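Local structure of sulfatase (Bacteroides fragilis CAG:558, 6USS) at residues S487-R501 against T507-I517. The protein probably hydrolyses sulfate esters as a calcium-dependent arylsulfatase of the gut microbiome, here in a form whose catalytic residue has been replaced. The protein carries 1 engineered substitution. Residues are numbered along the deposited sequence; the frame is centred on the assembly and turned at random.
Sequences SKDLGNYLRKVGGQR and TGKPCPWPDEI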
ATOM      1  N   SER A 487      -4.060 -28.555  33.438  1.00 24.35           N
ATOM      2  CA  SER A 487      -5.456 -28.292  33.098  1.00 24.21           C
ATOM      3  C   SER A 487      -5.877 -26.900  33.545  1.00 23.38           C
ATOM      4  O   SER A 487      -6.501 -26.151  32.782  1.00 26.82           O
ATOM      5  CB  SER A 487      -6.384 -29.347  33.715  1.00 23.27           C
ATOM      6  OG  SER A 487      -6.256 -30.601  33.064  1.00 24.95           O
ATOM      7  N   LYS A 488      -5.580 -26.550  34.793  1.00 23.80           N
ATOM      8  CA  LYS A 488      -5.971 -25.243  35.299  1.00 24.94           C
ATOM      9  C   LYS A 488      -5.194 -24.137  34.595  1.00 24.64           C
ATOM     10  O   LYS A 488      -5.756 -23.086  34.260  1.00 24.95           O
ATOM     11  CB  LYS A 488      -5.751 -25.208  36.816  1.00 25.00           C
ATOM     12  CG  LYS A 488      -6.231 -23.946  37.539  1.00 31.33           C
ATOM     13  CD  LYS A 488      -7.682 -23.578  37.179  1.00 46.12           C
ATOM     14  CE  LYS A 488      -8.748 -24.133  38.145  1.00 47.07           C
ATOM     15  NZ  LYS A 488      -9.991 -23.287  38.134  1.00 42.73           N
ATOM     16  N   ASP A 489      -3.899 -24.364  34.363  1.00 25.78           N
ATOM     17  CA  ASP A 489      -3.079 -23.424  33.605  1.00 21.60           C
ATOM     18  C   ASP A 489      -3.756 -23.091  32.275  1.00 28.95           C
ATOM     19  O   ASP A 489      -4.003 -21.918  31.960  1.00 22.33           O
ATOM     20  CB  ASP A 489      -1.677 -24.032  33.401  1.00 22.89           C
ATOM     21  CG  ASP A 489      -0.663 -23.046  32.812  1.00 28.22           C
ATOM     22  OD1 ASP A 489      -1.073 -21.990  32.307  1.00 32.82           O
ATOM     23  OD2 ASP A 489       0.559 -23.330  32.839  1.00 31.04           O
ATOM     24  N   LEU A 490      -4.112 -24.130  31.508  1.00 25.84           N
ATOM     25  CA  LEU A 490      -4.751 -23.947  30.207  1.00 21.00           C
ATOM     26  C   LEU A 490      -6.097 -23.243  30.348  1.00 19.95           C
ATOM     27  O   LEU A 490      -6.350 -22.219  29.703  1.00 20.51           O
ATOM     28  CB  LEU A 490      -4.912 -25.317  29.534  1.00 20.31           C
ATOM     29  CG  LEU A 490      -5.248 -25.507  28.050  1.00 24.04           C
ATOM     30  CD1 LEU A 490      -4.523 -24.495  27.168  1.00 21.89           C
ATOM     31  CD2 LEU A 490      -4.935 -26.944  27.589  1.00 16.70           C
ATOM     32  N   GLY A 491      -6.968 -23.772  31.208  1.00 19.60           N
ATOM     33  CA  GLY A 491      -8.302 -23.210  31.336  1.00 25.43           C
ATOM     34  C   GLY A 491      -8.283 -21.737  31.687  1.00 23.90           C
ATOM     35  O   GLY A 491      -9.003 -20.932  31.083  1.00 23.10           O
ATOM     36  N   ASN A 492      -7.440 -21.360  32.652  1.00 19.61           N
ATOM     37  CA  ASN A 492      -7.363 -19.960  33.048  1.00 18.45           C
ATOM     38  C   ASN A 492      -6.958 -19.086  31.875  1.00 18.08           C
ATOM     39  O   ASN A 492      -7.578 -18.047  31.623  1.00 21.68           O
ATOM     40  CB  ASN A 492      -6.375 -19.793  34.194  1.00 22.63           C
ATOM     41  CG  ASN A 492      -6.946 -20.238  35.511  1.00 23.19           C
ATOM     42  OD1 ASN A 492      -8.167 -20.260  35.704  1.00 27.05           O
ATOM     43  ND2 ASN A 492      -6.067 -20.614  36.430  1.00 27.07           N
ATOM     44  N   TYR A 493      -5.930 -19.509  31.134  1.00 19.05           N
ATOM     45  CA  TYR A 493      -5.431 -18.726  30.010  1.00 19.71           C
ATOM     46  C   TYR A 493      -6.481 -18.585  28.910  1.00 21.19           C
ATOM     47  O   TYR A 493      -6.703 -17.483  28.389  1.00 21.31           O
ATOM     48  CB  TYR A 493      -4.153 -19.353  29.453  1.00 20.37           C
ATOM     49  CG  TYR A 493      -3.585 -18.527  28.332  1.00 21.19           C
ATOM     50  CD1 TYR A 493      -2.744 -17.455  28.596  1.00 20.48           C
ATOM     51  CD2 TYR A 493      -3.935 -18.779  27.016  1.00 18.76           C
ATOM     52  CE1 TYR A 493      -2.238 -16.676  27.580  1.00 20.07           C
ATOM     53  CE2 TYR A 493      -3.437 -17.996  25.984  1.00 23.38           C
ATOM     54  CZ  TYR A 493      -2.589 -16.947  26.274  1.00 25.92           C
ATOM     55  OH  TYR A 493      -2.081 -16.171  25.253  1.00 31.03           O
ATOM     56  N   LEU A 494      -7.122 -19.693  28.525  1.00 20.42           N
ATOM     57  CA  LEU A 494      -8.138 -19.614  27.482  1.00 19.02           C
ATOM     58  C   LEU A 494      -9.211 -18.610  27.862  1.00 21.33           C
ATOM     59  O   LEU A 494      -9.565 -17.733  27.067  1.00 19.90           O
ATOM     60  CB  LEU A 494      -8.756 -20.989  27.234  1.00 20.57           C
ATOM     61  CG  LEU A 494      -7.788 -22.094  26.796  1.00 23.86           C
ATOM     62  CD1 LEU A 494      -8.531 -23.420  26.619  1.00 15.28           C
ATOM     63  CD2 LEU A 494      -7.033 -21.717  25.522  1.00 19.68           C
ATOM     64  N   ARG A 495      -9.726 -18.707  29.093  1.00 22.73           N
ATOM     65  CA  ARG A 495     -10.767 -17.770  29.507  1.00 22.93           C
ATOM     66  C   ARG A 495     -10.211 -16.354  29.590  1.00 22.42           C
ATOM     67  O   ARG A 495     -10.887 -15.393  29.207  1.00 23.07           O
ATOM     68  CB  ARG A 495     -11.377 -18.196  30.841  1.00 19.65           C
ATOM     69  CG  ARG A 495     -12.138 -19.508  30.778  1.00 23.10           C
ATOM     70  CD  ARG A 495     -12.700 -19.892  32.143  1.00 24.14           C
ATOM     71  NE  ARG A 495     -11.653 -20.144  33.143  1.00 24.97           N
ATOM     72  CZ  ARG A 495     -11.188 -21.353  33.476  1.00 25.16           C
ATOM     73  NH1 ARG A 495     -11.666 -22.443  32.882  1.00 21.30           N
ATOM     74  NH2 ARG A 495     -10.236 -21.474  34.403  1.00 24.40           N
ATOM     75  N   LYS A 496      -8.962 -16.214  30.044  1.00 20.38           N
ATOM     76  CA  LYS A 496      -8.366 -14.892  30.211  1.00 20.70           C
ATOM     77  C   LYS A 496      -8.300 -14.128  28.889  1.00 24.34           C
ATOM     78  O   LYS A 496      -8.651 -12.947  28.836  1.00 18.49           O
ATOM     79  CB  LYS A 496      -6.969 -15.009  30.822  1.00 22.27           C
ATOM     80  CG  LYS A 496      -6.233 -13.660  30.926  1.00 23.91           C
ATOM     81  CD  LYS A 496      -4.895 -13.757  31.659  1.00 20.94           C
ATOM     82  CE  LYS A 496      -3.789 -14.287  30.751  1.00 35.30           C
ATOM     83  NZ  LYS A 496      -2.758 -15.110  31.483  1.00 35.40           N
ATOM     84  N   VAL A 497      -7.856 -14.779  27.811  1.00 21.01           N
ATOM     85  CA  VAL A 497      -7.660 -14.077  26.547  1.00 23.73           C
ATOM     86  C   VAL A 497      -8.942 -14.108  25.720  1.00 21.43           C
ATOM     87  O   VAL A 497      -8.954 -13.685  24.558  1.00 21.06           O
ATOM     88  CB  VAL A 497      -6.481 -14.677  25.749  1.00 25.57           C
ATOM     89  CG1 VAL A 497      -5.211 -14.733  26.605  1.00 16.90           C
ATOM     90  CG2 VAL A 497      -6.860 -16.067  25.222  1.00 19.05           C
ATOM     91  N   GLY A 498     -10.025 -14.621  26.294  1.00 22.15           N
ATOM     92  CA  GLY A 498     -11.262 -14.733  25.541  1.00 20.44           C
ATOM     93  C   GLY A 498     -11.277 -15.834  24.503  1.00 26.00           C
ATOM     94  O   GLY A 498     -11.963 -15.710  23.481  1.00 21.57           O
ATOM     95  N   GLY A 499     -10.527 -16.908  24.728  1.00 23.86           N
ATOM     96  CA  GLY A 499     -10.535 -18.030  23.812  1.00 21.76           C
ATOM     97  C   GLY A 499     -11.897 -18.697  23.745  1.00 26.64           C
ATOM     98  O   GLY A 499     -12.812 -18.429  24.531  1.00 25.38           O
ATOM     99  N   GLN A 500     -12.029 -19.601  22.781  1.00 20.38           N
ATOM    100  CA  GLN A 500     -13.323 -20.180  22.475  1.00 22.37           C
ATOM    101  C   GLN A 500     -13.267 -21.700  22.523  1.00 24.16           C
ATOM    102  O   GLN A 500     -12.211 -22.317  22.662  1.00 24.95           O
ATOM    103  CB  GLN A 500     -13.814 -19.719  21.109  1.00 24.56           C
ATOM    104  CG  GLN A 500     -14.011 -18.227  21.005  1.00 22.76           C
ATOM    105  CD  GLN A 500     -14.486 -17.843  19.626  1.00 23.00           C
ATOM    106  OE1 GLN A 500     -13.833 -18.161  18.621  1.00 21.47           O
ATOM    107  NE2 GLN A 500     -15.646 -17.187  19.559  1.00 16.53           N
ATOM    108  N   ARG A 501     -14.438 -22.302  22.390  1.00 26.64           N
ATOM    109  CA  ARG A 501     -14.573 -23.727  22.608  1.00 23.67           C
ATOM    110  C   ARG A 501     -15.753 -24.198  21.781  1.00 24.22           C
ATOM    111  O   ARG A 501     -16.654 -23.403  21.475  1.00 23.26           O
ATOM    112  CB  ARG A 501     -14.788 -24.025  24.103  1.00 22.20           C
ATOM    113  CG  ARG A 501     -16.140 -23.524  24.606  1.00 25.86           C
ATOM    114  CD  ARG A 501     -16.134 -22.941  26.022  1.00 24.03           C
ATOM    115  NE  ARG A 501     -16.387 -23.945  27.040  1.00 26.57           N
ATOM    116  CZ  ARG A 501     -16.990 -23.719  28.203  1.00 25.47           C
ATOM    117  NH1 ARG A 501     -17.414 -22.504  28.519  1.00 19.21           N
ATOM    118  NH2 ARG A 501     -17.152 -24.721  29.058  1.00 23.03           N
ATOM    119  N   THR A 507     -26.662 -31.792  24.062  1.00 44.05           N
ATOM    120  CA  THR A 507     -27.120 -30.883  25.103  1.00 37.40           C
ATOM    121  C   THR A 507     -27.334 -29.463  24.596  1.00 32.97           C
ATOM    122  O   THR A 507     -28.240 -28.773  25.071  1.00 40.37           O
ATOM    123  CB  THR A 507     -26.099 -30.875  26.232  1.00 37.71           C
ATOM    124  OG1 THR A 507     -24.845 -30.384  25.728  1.00 42.44           O
ATOM    125  CG2 THR A 507     -25.897 -32.288  26.742  1.00 33.58           C
ATOM    126  N   GLY A 508     -26.517 -29.001  23.650  1.00 38.47           N
ATOM    127  CA  GLY A 508     -26.437 -27.586  23.339  1.00 29.46           C
ATOM    128  C   GLY A 508     -25.460 -26.812  24.202  1.00 29.20           C
ATOM    129  O   GLY A 508     -25.197 -25.640  23.916  1.00 26.39           O
ATOM    130  N   LYS A 509     -24.906 -27.436  25.240  1.00 30.74           N
ATOM    131  CA  LYS A 509     -24.033 -26.797  26.210  1.00 32.39           C
ATOM    132  C   LYS A 509     -22.579 -26.807  25.715  1.00 29.19           C
ATOM    133  O   LYS A 509     -22.160 -27.732  25.011  1.00 26.07           O
ATOM    134  CB  LYS A 509     -24.160 -27.517  27.561  1.00 26.49           C
ATOM    135  CG  LYS A 509     -23.210 -27.019  28.671  1.00 49.41           C
ATOM    136  CD  LYS A 509     -23.673 -27.380  30.095  1.00 57.43           C
ATOM    137  CE  LYS A 509     -23.051 -28.678  30.613  1.00 53.89           C
ATOM    138  NZ  LYS A 509     -24.050 -29.529  31.329  1.00 48.23           N
ATOM    139  N   PRO A 510     -21.785 -25.786  26.051  1.00 24.15           N
ATOM    140  CA  PRO A 510     -20.368 -25.802  25.650  1.00 27.60           C
ATOM    141  C   PRO A 510     -19.651 -27.055  26.140  1.00 26.51           C
ATOM    142  O   PRO A 510     -19.996 -27.625  27.179  1.00 34.75           O
ATOM    143  CB  PRO A 510     -19.796 -24.541  26.313  1.00 21.86           C
ATOM    144  CG  PRO A 510     -20.962 -23.631  26.444  1.00 20.60           C
ATOM    145  CD  PRO A 510     -22.159 -24.518  26.703  1.00 20.10           C
ATOM    146  N   CYS A 511     -18.637 -27.482  25.381  1.00 22.45           N
ATOM    147  CA  CYS A 511     -17.742 -28.530  25.870  1.00 22.32           C
ATOM    148  C   CYS A 511     -16.994 -28.050  27.113  1.00 24.76           C
ATOM    149  O   CYS A 511     -16.560 -26.894  27.167  1.00 27.23           O
ATOM    150  CB  CYS A 511     -16.723 -28.931  24.796  1.00 21.44           C
ATOM    151  SG  CYS A 511     -17.406 -29.396  23.188  1.00 25.43           S
ATOM    152  N   PRO A 512     -16.826 -28.905  28.122  1.00 24.59           N
ATOM    153  CA  PRO A 512     -16.076 -28.494  29.320  1.00 23.09           C
ATOM    154  C   PRO A 512     -14.688 -27.985  28.971  1.00 27.10           C
ATOM    155  O   PRO A 512     -13.978 -28.579  28.160  1.00 23.45           O
ATOM    156  CB  PRO A 512     -15.977 -29.783  30.151  1.00 28.22           C
ATOM    157  CG  PRO A 512     -17.048 -30.683  29.621  1.00 32.67           C
ATOM    158  CD  PRO A 512     -17.279 -30.307  28.187  1.00 27.01           C
ATOM    159  N   TRP A 513     -14.295 -26.884  29.608  1.00 29.78           N
ATOM    160  CA  TRP A 513     -12.904 -26.463  29.620  1.00 22.08           C
ATOM    161  C   TRP A 513     -12.067 -27.609  30.182  1.00 27.95           C
ATOM    162  O   TRP A 513     -12.615 -28.465  30.890  1.00 29.43           O
ATOM    163  CB  TRP A 513     -12.726 -25.208  30.483  1.00 25.62           C
ATOM    164  CG  TRP A 513     -13.307 -23.948  29.948  1.00 23.14           C
ATOM    165  CD1 TRP A 513     -14.195 -23.133  30.584  1.00 22.13           C
ATOM    166  CD2 TRP A 513     -13.011 -23.321  28.690  1.00 25.94           C
ATOM    167  NE1 TRP A 513     -14.489 -22.055  29.797  1.00 23.09           N
ATOM    168  CE2 TRP A 513     -13.781 -22.140  28.627  1.00 24.55           C
ATOM    169  CE3 TRP A 513     -12.185 -23.652  27.606  1.00 20.88           C
ATOM    170  CZ2 TRP A 513     -13.751 -21.281  27.523  1.00 21.67           C
ATOM    171  CZ3 TRP A 513     -12.157 -22.805  26.508  1.00 21.90           C
ATOM    172  CH2 TRP A 513     -12.943 -21.637  26.469  1.00 23.01           C
ATOM    173  N   PRO A 514     -10.746 -27.655  29.927  1.00 28.88           N
ATOM    174  CA  PRO A 514      -9.937 -28.753  30.494  1.00 28.06           C
ATOM    175  C   PRO A 514     -10.037 -28.870  32.006  1.00 26.67           C
ATOM    176  O   PRO A 514      -9.982 -29.981  32.546  1.00 22.75           O
ATOM    177  CB  PRO A 514      -8.500 -28.400  30.068  1.00 24.33           C
ATOM    178  CG  PRO A 514      -8.603 -27.308  29.094  1.00 22.28           C
ATOM    179  CD  PRO A 514      -9.905 -26.621  29.297  1.00 27.18           C
ATOM    180  N   ASP A 515     -10.159 -27.743  32.711  1.00 31.04           N
ATOM    181  CA  ASP A 515     -10.215 -27.741  34.166  1.00 28.13           C
ATOM    182  C   ASP A 515     -11.642 -27.875  34.707  1.00 29.38           C
ATOM    183  O   ASP A 515     -11.872 -27.612  35.892  1.00 30.50           O
ATOM    184  CB  ASP A 515      -9.538 -26.480  34.725  1.00 28.23           C
ATOM    185  CG  ASP A 515     -10.191 -25.198  34.247  1.00 32.07           C
ATOM    186  OD1 ASP A 515     -10.847 -25.225  33.186  1.00 35.29           O
ATOM    187  OD2 ASP A 515     -10.053 -24.158  34.927  1.00 32.39           O
ATOM    188  N   GLU A 516     -12.603 -28.275  33.866  1.00 29.10           N
ATOM    189  CA  GLU A 516     -13.930 -28.665  34.332  1.00 27.95           C
ATOM    190  C   GLU A 516     -14.175 -30.162  34.134  1.00 29.95           C
ATOM    191  O   GLU A 516     -15.324 -30.592  34.039  1.00 35.14           O
ATOM    192  CB  GLU A 516     -15.018 -27.845  33.630  1.00 25.07           C
ATOM    193  CG  GLU A 516     -14.944 -26.321  33.807  1.00 19.47           C
ATOM    194  CD  GLU A 516     -15.842 -25.545  32.801  1.00 31.17           C
ATOM    195  OE1 GLU A 516     -15.990 -25.976  31.628  1.00 29.58           O
ATOM    196  OE2 GLU A 516     -16.393 -24.484  33.171  1.00 27.26           O
ATOM    197  N   ILE A 517     -13.117 -30.967  34.077  1.00 31.13           N
ATOM    198  CA  ILE A 517     -13.230 -32.401  33.821  1.00 32.37           C
ATOM    199  C   ILE A 517     -12.376 -33.151  34.828  1.00 32.45           C
ATOM    200  O   ILE A 517     -11.162 -32.962  34.864  1.00 30.02           O
ATOM    201  CB  ILE A 517     -12.800 -32.760  32.373  1.00 41.67           C
ATOM    202  CG1 ILE A 517     -13.957 -32.584  31.400  1.00 38.11           C
ATOM    203  CG2 ILE A 517     -12.273 -34.203  32.290  1.00 43.51           C
ATOM    204  CD1 ILE A 517     -14.917 -33.762  31.397  1.00 31.39           C
TER
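Ser487 and Asp515 bring the backbones closest, CA to CA 4.9 Å, where the C-terminal tail 507-517 runs back alongside helix 480-496; the helix ends in a Schellman motif with Gly498 as C-prime residue, and the chain then runs out to Arg501, its CA 6.6 Å from Cys511 CA. Over one face of Trp513 the guanidinium of Arg501 lies flat, planes 19° apart and centres 3.6 Å apart, while Arg501 CD covers the six-membered ring in a CH-pi contact. Bends at chi2 (-142°) and chi3 (-90°) fold the arginine across the indole. Pro510 CB closes the other side of this guanidinium, and Arg501 NE and NH2 both donate to Cys511 O, at 3.0 and 2.9 Å. Arg501 NH2 also forms a salt bridge with Glu516 OE1, which in turn accepts from Trp513 N. On the opposite indole face sits Arg495 CG, in a CH-pi contact. The Arg495 guanidinium stands steeply to the ring and grips Asp515 end-on, nearly coplanar with the carboxylate: NH1 to OD1 2.9 Å, NH2 to OD2 2.7 Å. Asn492 OD1 takes a further bond from Arg495 NH2, and Lys488 NZ completes the network with a salt bridge to Asp515 OD2 whose hydrogen bond is weak. Leu494 CD1 reaches Trp513 CZ3 at 3.7 Å and Leu490 packs on Pro514, all three touching Cys442 of strand 441-446. Asp515 thus probably keeps Arg495 displaced from the indole, its aliphatic chain on one face, while Cys511 O and Glu516 hold the Arg501 cation on the other, clasping tail to helix far from the calcium site.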